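Local atomic coordinates of uncharacterized protein (Pediococcus pentosaceus, PDB entry 3QKB), a protein that is of unknown function but belongs to the DUF74 family of putative heavy-metal-binding domains and is found here as an assembly of five chains. Residues Tyr53-Phe56 with Asp57-Phe60; Phe60-Ala63 with Lys64-Lys68. All blocks are in the same frame, centred on the assembly; numbering follows the deposited sequence. Where two conformers were deposited one is given.

Contact 1 of 2, residues Tyr53-Phe56 with Asp57-Phe60; sequences YNMF and DQLF
Three backbone bonds tie Tyr53-Phe56 to Asp57-Phe60 as the chain winds into a helix. Asp57 N gives its hydrogen to Asn54 O at 3.1 Å, an i to i+3 bond. Phe56 O takes the regular i to i+4 bond from Phe60 N at 3.1 Å, and a weak one from Leu59 N at 3.0 Å with an N-H...O angle of only 124°. This carbonyl thus accepts from two successive amides.

Apolar contacts follow the buried side. CE2 of Phe60 comes 3.9 Å from CB of Phe56, and CD1 of Leu59 lies 4.2 Å from CD1 of the Phe56 ring. The Phe60 ring reaches back to that CB because its CG stands opposite its own carbonyl carbon (chi1 -70°). Flat, bulky Phe and branched Leu suit a face pressed on the sheet: Phe56 packs on Leu98 and Val100, Leu59 on Leu43, and Phe60 meets Tyr84 edge-to-face. The Phe56 ring also meets that of His101 of the second subunit. Replacing Phe60 by an alanine would probably open a gap beside CB of Phe56 and leave Tyr84 without this aromatic partner.

On the more exposed side, selenomethionine Met55 and Gln58 run side by side, with CE of Met55 3.4 Å from OE1 of Gln58; a flexible, unbranched chain and a polar amide both suit this boundary.

The arrangement is the first turn of an amphipathic helix, entered from a helically wound lead-in that lacks the regular bonds, and laid over a beta sheet.

Contact 2 of 2, residues Phe60-Ala63 with Lys64-Lys68; sequences FDEA and KQKLK
Lys64 NZ has three partners: Asp61 OD1 of its own helix stands 4.0 Å away in a long salt bridge, Glu38 of the second subunit makes the strongest, also a salt bridge, and Val36 O of that subunit adds a weak hydrogen bond. A long, bendable lysine suits this post. Its chain turns at chi3 (-74°) and crosses the Asp61 side chain at a slant, with CG of Lys64 3.5 Å from Phe60 O. Two carboxylates nearby would be expected to stabilise the ammonium charge in this buried setting.

Glu62 and Lys66, one helical turn apart, point the same way. OE2 of Glu62 touches CE of Lys66 at 3.5 Å, while NZ of Lys66 stays 4.1 Å from that oxygen, beyond a salt bridge; the amine instead gives a hydrogen bond to Thr40 O. The Glu62 chain gets there with CG opposite its backbone N (chi1 -167°) and extended beyond it.

Along the backbone, four i to i+4 bonds run in succession, from Lys64 N to Phe60 O through to Leu67 N on Ala63 O, the last at 3.0 Å. CG of Leu67 also rests 3.4 Å from Ala63 O. Ala63, with only a methyl group, lets the helix come close to Ser41 and Val100, whereas Leu67 fills more volume against Ile79 and Leu82.

Together, 60-63 and 64-68 form the middle of helix 56-73, lying across strands 31-44, 78-91 and 94-109 of its own sheet, while Phe60, Asp61 and Lys64 meet the second subunit and Lys66 packs on Asn54 of the third.

How the contacts relate
Both contacts belong to helix 56-73, and Phe60 closes contact 1 and opens contact 2; their centres lie 12 Å apart. Each is partly buried, with buried apolar side chains on the sheet and polar ones mostly at its margins, though Lys66 reaches strand 31-44. Contact 1, at the helix start, relies on aromatic and aliphatic packing and has an irregular, partly weak set of backbone bonds. Contact 2, nearer the centre of the chain, has uniform helical bonds, and lysines and acids carry its side-chain chemistry. The second subunit meets both, but through ring contacts and side-chain packing at 53-60 and chiefly through a charged pair at 60-68.

Contact 1 of 2, residues Tyr53-Phe56 with Asp57-Phe60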
ATOM      1  N   TYR A  53       6.811 -16.723  -9.927  1.00 51.10           N
ATOM      2  CA  TYR A  53       5.990 -15.615  -9.385  1.00 48.03           C
ATOM      3  C   TYR A  53       4.941 -15.115 -10.377  1.00 49.20           C
ATOM      4  O   TYR A  53       3.966 -14.519  -9.964  1.00 47.48           O
ATOM      5  CB  TYR A  53       6.887 -14.509  -8.778  1.00 46.16           C
ATOM      6  CG  TYR A  53       7.674 -15.108  -7.641  1.00 44.44           C
ATOM      7  CD1 TYR A  53       7.047 -15.409  -6.420  1.00 42.01           C
ATOM      8  CD2 TYR A  53       8.982 -15.550  -7.827  1.00 44.97           C
ATOM      9  CE1 TYR A  53       7.725 -16.057  -5.394  1.00 41.39           C
ATOM     10  CE2 TYR A  53       9.675 -16.191  -6.794  1.00 44.14           C
ATOM     11  CZ  TYR A  53       9.031 -16.435  -5.581  1.00 42.62           C
ATOM     12  OH  TYR A  53       9.705 -17.084  -4.585  1.00 42.76           O
ATOM     13  N   ASN A  54       5.097 -15.447 -11.664  1.00 52.66           N
ATOM     14  CA  ASN A  54       4.028 -15.353 -12.703  0.50 54.51           C
ATOM     15  C   ASN A  54       2.693 -15.982 -12.307  1.00 53.98           C
ATOM     16  O   ASN A  54       1.642 -15.646 -12.843  1.00 55.02           O
ATOM     17  CB  ASN A  54       4.506 -16.003 -14.030  0.50 58.45           C
ATOM     18  CG  ASN A  54       4.917 -17.487 -13.863  0.50 59.59           C
ATOM     19  OD1 ASN A  54       5.946 -17.792 -13.254  0.50 57.38           O
ATOM     20  ND2 ASN A  54       4.112 -18.397 -14.411  0.50 61.53           N
HETATM   21  N   MSE A  55       2.745 -16.945 -11.389  1.00 52.92           N
HETATM   22  CA  MSE A  55       1.543 -17.603 -10.910  1.00 52.99           C
HETATM   23  C   MSE A  55       0.655 -16.751 -10.031  1.00 50.29           C
HETATM   24  O   MSE A  55      -0.473 -17.165  -9.744  1.00 50.92           O
HETATM   25  CB  MSE A  55       1.897 -18.896 -10.177  1.00 53.69           C
HETATM   26  CG  MSE A  55       2.380 -19.998 -11.135  1.00 58.27           C
HETATM   27 SE   MSE A  55       2.519 -21.603 -10.166  0.75 60.53          SE
HETATM   28  CE  MSE A  55       0.929 -22.514 -10.832  1.00 64.61           C
ATOM     29  N   PHE A  56       1.146 -15.581  -9.588  1.00 48.09           N
ATOM     30  CA  PHE A  56       0.278 -14.551  -9.011  1.00 46.06           C
ATOM     31  C   PHE A  56      -0.821 -14.077  -9.966  1.00 47.76           C
ATOM     32  O   PHE A  56      -1.857 -13.624  -9.507  1.00 46.94           O
ATOM     33  CB  PHE A  56       1.079 -13.311  -8.552  1.00 44.35           C
ATOM     34  CG  PHE A  56       1.560 -13.375  -7.136  1.00 41.99           C
ATOM     35  CD1 PHE A  56       0.724 -13.018  -6.109  1.00 40.17           C
ATOM     36  CD2 PHE A  56       2.863 -13.775  -6.829  1.00 42.42           C
ATOM     37  CE1 PHE A  56       1.167 -13.057  -4.786  1.00 39.49           C
ATOM     38  CE2 PHE A  56       3.321 -13.818  -5.518  1.00 39.88           C
ATOM     39  CZ  PHE A  56       2.484 -13.466  -4.495  1.00 38.85           C
ATOM     40  N   ASP A  57      -0.581 -14.137 -11.273  1.00 50.97           N
ATOM     41  CA  ASP A  57      -1.561 -13.668 -12.267  1.00 54.03           C
ATOM     42  C   ASP A  57      -2.967 -14.243 -12.017  1.00 54.13           C
ATOM     43  O   ASP A  57      -3.941 -13.488 -11.882  1.00 53.59           O
ATOM     44  CB  ASP A  57      -1.089 -14.017 -13.697  1.00 58.19           C
ATOM     45  CG  ASP A  57       0.131 -13.148 -14.175  1.00 61.29           C
ATOM     46  OD1 ASP A  57       0.600 -12.195 -13.445  1.00 61.86           O
ATOM     47  OD2 ASP A  57       0.608 -13.442 -15.301  1.00 66.78           O
ATOM     48  N   GLN A  58      -3.022 -15.569 -11.880  1.00 55.36           N
ATOM     49  CA  GLN A  58      -4.247 -16.316 -11.516  1.00 56.69           C
ATOM     50  C   GLN A  58      -4.967 -15.730 -10.328  1.00 53.42           C
ATOM     51  O   GLN A  58      -6.194 -15.637 -10.316  1.00 54.40           O
ATOM     52  CB  GLN A  58      -3.926 -17.755 -11.087  1.00 57.75           C
ATOM     53  CG  GLN A  58      -3.175 -18.622 -12.030  1.00 63.56           C
ATOM     54  CD  GLN A  58      -2.605 -19.807 -11.314  1.00 66.71           C
ATOM     55  OE1 GLN A  58      -1.426 -20.154 -11.492  1.00 70.29           O
ATOM     56  NE2 GLN A  58      -3.422 -20.430 -10.461  1.00 67.01           N
ATOM     57  N   LEU A  59      -4.185 -15.451  -9.286  1.00 50.41           N
ATOM     58  CA  LEU A  59      -4.711 -15.102  -7.985  1.00 48.13           C
ATOM     59  C   LEU A  59      -5.358 -13.723  -8.017  1.00 47.56           C
ATOM     60  O   LEU A  59      -6.400 -13.520  -7.407  1.00 47.18           O
ATOM     61  CB  LEU A  59      -3.599 -15.167  -6.924  1.00 45.69           C
ATOM     62  CG  LEU A  59      -2.980 -16.536  -6.630  1.00 46.12           C
ATOM     63  CD1 LEU A  59      -1.833 -16.371  -5.681  1.00 43.10           C
ATOM     64  CD2 LEU A  59      -3.993 -17.507  -6.051  1.00 47.21           C
ATOM     65  N   PHE A  60      -4.750 -12.785  -8.738  1.00 48.06           N
ATOM     66  CA  PHE A  60      -5.374 -11.481  -8.952  1.00 48.36           C
ATOM     67  C   PHE A  60      -6.729 -11.626  -9.657  1.00 51.79           C
ATOM     68  O   PHE A  60      -7.693 -10.993  -9.238  1.00 51.89           O
ATOM     69  CB  PHE A  60      -4.478 -10.545  -9.774  1.00 48.47           C
ATOM     70  CG  PHE A  60      -3.257 -10.060  -9.043  1.00 45.25           C
ATOM     71  CD1 PHE A  60      -3.378  -9.251  -7.922  1.00 42.79           C
ATOM     72  CD2 PHE A  60      -1.974 -10.390  -9.496  1.00 45.37           C
ATOM     73  CE1 PHE A  60      -2.240  -8.800  -7.231  1.00 40.69           C
ATOM     74  CE2 PHE A  60      -0.839  -9.935  -8.819  1.00 43.33           C
ATOM     75  CZ  PHE A  60      -0.975  -9.135  -7.685  1.00 40.52           C
TER

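Contact 2 of 2, residues Phe60-Ala63 with Lys64-Lys68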
ATOM      1  N   PHE A  60      -4.750 -12.785  -8.738  1.00 48.06           N
ATOM      2  CA  PHE A  60      -5.374 -11.481  -8.952  1.00 48.36           C
ATOM      3  C   PHE A  60      -6.729 -11.626  -9.657  1.00 51.79           C
ATOM      4  O   PHE A  60      -7.693 -10.993  -9.238  1.00 51.89           O
ATOM      5  CB  PHE A  60      -4.478 -10.545  -9.774  1.00 48.47           C
ATOM      6  CG  PHE A  60      -3.257 -10.060  -9.043  1.00 45.25           C
ATOM      7  CD1 PHE A  60      -3.378  -9.251  -7.922  1.00 42.79           C
ATOM      8  CD2 PHE A  60      -1.974 -10.390  -9.496  1.00 45.37           C
ATOM      9  CE1 PHE A  60      -2.240  -8.800  -7.231  1.00 40.69           C
ATOM     10  CE2 PHE A  60      -0.839  -9.935  -8.819  1.00 43.33           C
ATOM     11  CZ  PHE A  60      -0.975  -9.135  -7.685  1.00 40.52           C
ATOM     12  N   ASP A  61      -6.791 -12.450 -10.715  1.00 55.37           N
ATOM     13  CA  ASP A  61      -8.058 -12.719 -11.423  1.00 59.03           C
ATOM     14  C   ASP A  61      -9.104 -13.295 -10.496  1.00 59.08           C
ATOM     15  O   ASP A  61     -10.249 -12.833 -10.494  1.00 59.73           O
ATOM     16  CB  ASP A  61      -7.862 -13.689 -12.605  1.00 62.89           C
ATOM     17  CG  ASP A  61      -7.597 -12.973 -13.936  1.00 67.66           C
ATOM     18  OD1 ASP A  61      -7.075 -11.828 -13.938  1.00 68.86           O
ATOM     19  OD2 ASP A  61      -7.898 -13.581 -14.999  1.00 74.11           O
ATOM     20  N   GLU A  62      -8.699 -14.296  -9.706  1.00 59.03           N
ATOM     21  CA  GLU A  62      -9.596 -14.960  -8.746  1.00 60.07           C
ATOM     22  C   GLU A  62     -10.087 -13.978  -7.694  1.00 57.61           C
ATOM     23  O   GLU A  62     -11.265 -13.952  -7.389  1.00 58.79           O
ATOM     24  CB  GLU A  62      -8.898 -16.161  -8.074  1.00 60.45           C
ATOM     25  CG  GLU A  62      -9.844 -17.128  -7.266  1.00 65.14           C
ATOM     26  CD  GLU A  62      -9.061 -18.180  -6.432  1.00 68.43           C
ATOM     27  OE1 GLU A  62      -8.285 -18.958  -7.048  1.00 72.65           O
ATOM     28  OE2 GLU A  62      -9.217 -18.214  -5.172  1.00 67.84           O
ATOM     29  N   ALA A  63      -9.182 -13.150  -7.172  1.00 54.82           N
ATOM     30  CA  ALA A  63      -9.541 -12.115  -6.191  1.00 52.68           C
ATOM     31  C   ALA A  63     -10.575 -11.142  -6.752  1.00 53.82           C
ATOM     32  O   ALA A  63     -11.569 -10.882  -6.102  1.00 54.25           O
ATOM     33  CB  ALA A  63      -8.313 -11.378  -5.731  1.00 49.70           C
ATOM     34  N   LYS A  64     -10.365 -10.666  -7.979  1.00 55.09           N
ATOM     35  CA  LYS A  64     -11.349  -9.809  -8.664  1.00 56.82           C
ATOM     36  C   LYS A  64     -12.710 -10.482  -8.821  1.00 59.62           C
ATOM     37  O   LYS A  64     -13.715  -9.862  -8.512  1.00 59.94           O
ATOM     38  CB  LYS A  64     -10.851  -9.360 -10.040  1.00 58.27           C
ATOM     39  CG  LYS A  64      -9.797  -8.300  -9.987  1.00 56.71           C
ATOM     40  CD  LYS A  64      -9.464  -7.732 -11.375  1.00 59.41           C
ATOM     41  CE  LYS A  64      -8.653  -8.687 -12.228  1.00 61.46           C
ATOM     42  NZ  LYS A  64      -8.181  -8.023 -13.485  1.00 64.23           N
ATOM     43  N   GLN A  65     -12.745 -11.737  -9.291  1.00 61.85           N
ATOM     44  CA  GLN A  65     -14.034 -12.439  -9.459  1.00 65.48           C
ATOM     45  C   GLN A  65     -14.776 -12.585  -8.130  1.00 64.71           C
ATOM     46  O   GLN A  65     -15.982 -12.419  -8.092  1.00 66.92           O
ATOM     47  CB  GLN A  65     -13.883 -13.833 -10.114  1.00 68.64           C
ATOM     48  CG  GLN A  65     -13.587 -13.846 -11.635  1.00 73.13           C
ATOM     49  CD  GLN A  65     -14.641 -13.106 -12.469  1.00 78.46           C
ATOM     50  OE1 GLN A  65     -15.707 -13.649 -12.792  1.00 81.95           O
ATOM     51  NE2 GLN A  65     -14.344 -11.848 -12.809  1.00 79.95           N
ATOM     52  N   LYS A  66     -14.057 -12.883  -7.050  1.00 62.48           N
ATOM     53  CA  LYS A  66     -14.670 -12.952  -5.722  1.00 62.05           C
ATOM     54  C   LYS A  66     -15.257 -11.606  -5.326  1.00 61.29           C
ATOM     55  O   LYS A  66     -16.371 -11.550  -4.830  1.00 62.50           O
ATOM     56  CB  LYS A  66     -13.656 -13.411  -4.662  1.00 59.91           C
ATOM     57  CG  LYS A  66     -13.290 -14.899  -4.707  1.00 61.11           C
ATOM     58  CD  LYS A  66     -12.431 -15.269  -3.483  1.00 59.70           C
ATOM     59  CE  LYS A  66     -11.881 -16.685  -3.539  1.00 60.78           C
ATOM     60  NZ  LYS A  66     -11.811 -17.290  -2.171  1.00 60.58           N
ATOM     61  N   LEU A  67     -14.497 -10.528  -5.551  1.00 59.62           N
ATOM     62  CA  LEU A  67     -14.938  -9.168  -5.198  1.00 59.16           C
ATOM     63  C   LEU A  67     -16.154  -8.761  -6.008  1.00 62.44           C
ATOM     64  O   LEU A  67     -17.099  -8.226  -5.451  1.00 63.68           O
ATOM     65  CB  LEU A  67     -13.810  -8.132  -5.377  1.00 56.48           C
ATOM     66  CG  LEU A  67     -12.649  -8.128  -4.356  1.00 53.94           C
ATOM     67  CD1 LEU A  67     -11.621  -7.078  -4.754  1.00 50.72           C
ATOM     68  CD2 LEU A  67     -13.106  -7.895  -2.926  1.00 52.65           C
ATOM     69  N   LYS A  68     -16.144  -9.049  -7.310  1.00 64.92           N
ATOM     70  CA  LYS A  68     -17.288  -8.738  -8.194  1.00 68.34           C
ATOM     71  C   LYS A  68     -18.554  -9.453  -7.764  1.00 71.13           C
ATOM     72  O   LYS A  68     -19.588  -8.819  -7.652  1.00 72.17           O
ATOM     73  CB  LYS A  68     -16.959  -9.054  -9.657  1.00 70.27           C
ATOM     74  CG  LYS A  68     -16.063  -8.013 -10.321  1.00 69.46           C
ATOM     75  CD  LYS A  68     -15.608  -8.472 -11.697  1.00 72.81           C
ATOM     76  CE  LYS A  68     -14.865  -7.371 -12.449  1.00 72.77           C
ATOM     77  NZ  LYS A  68     -14.734  -7.658 -13.906  1.00 76.01           N
TER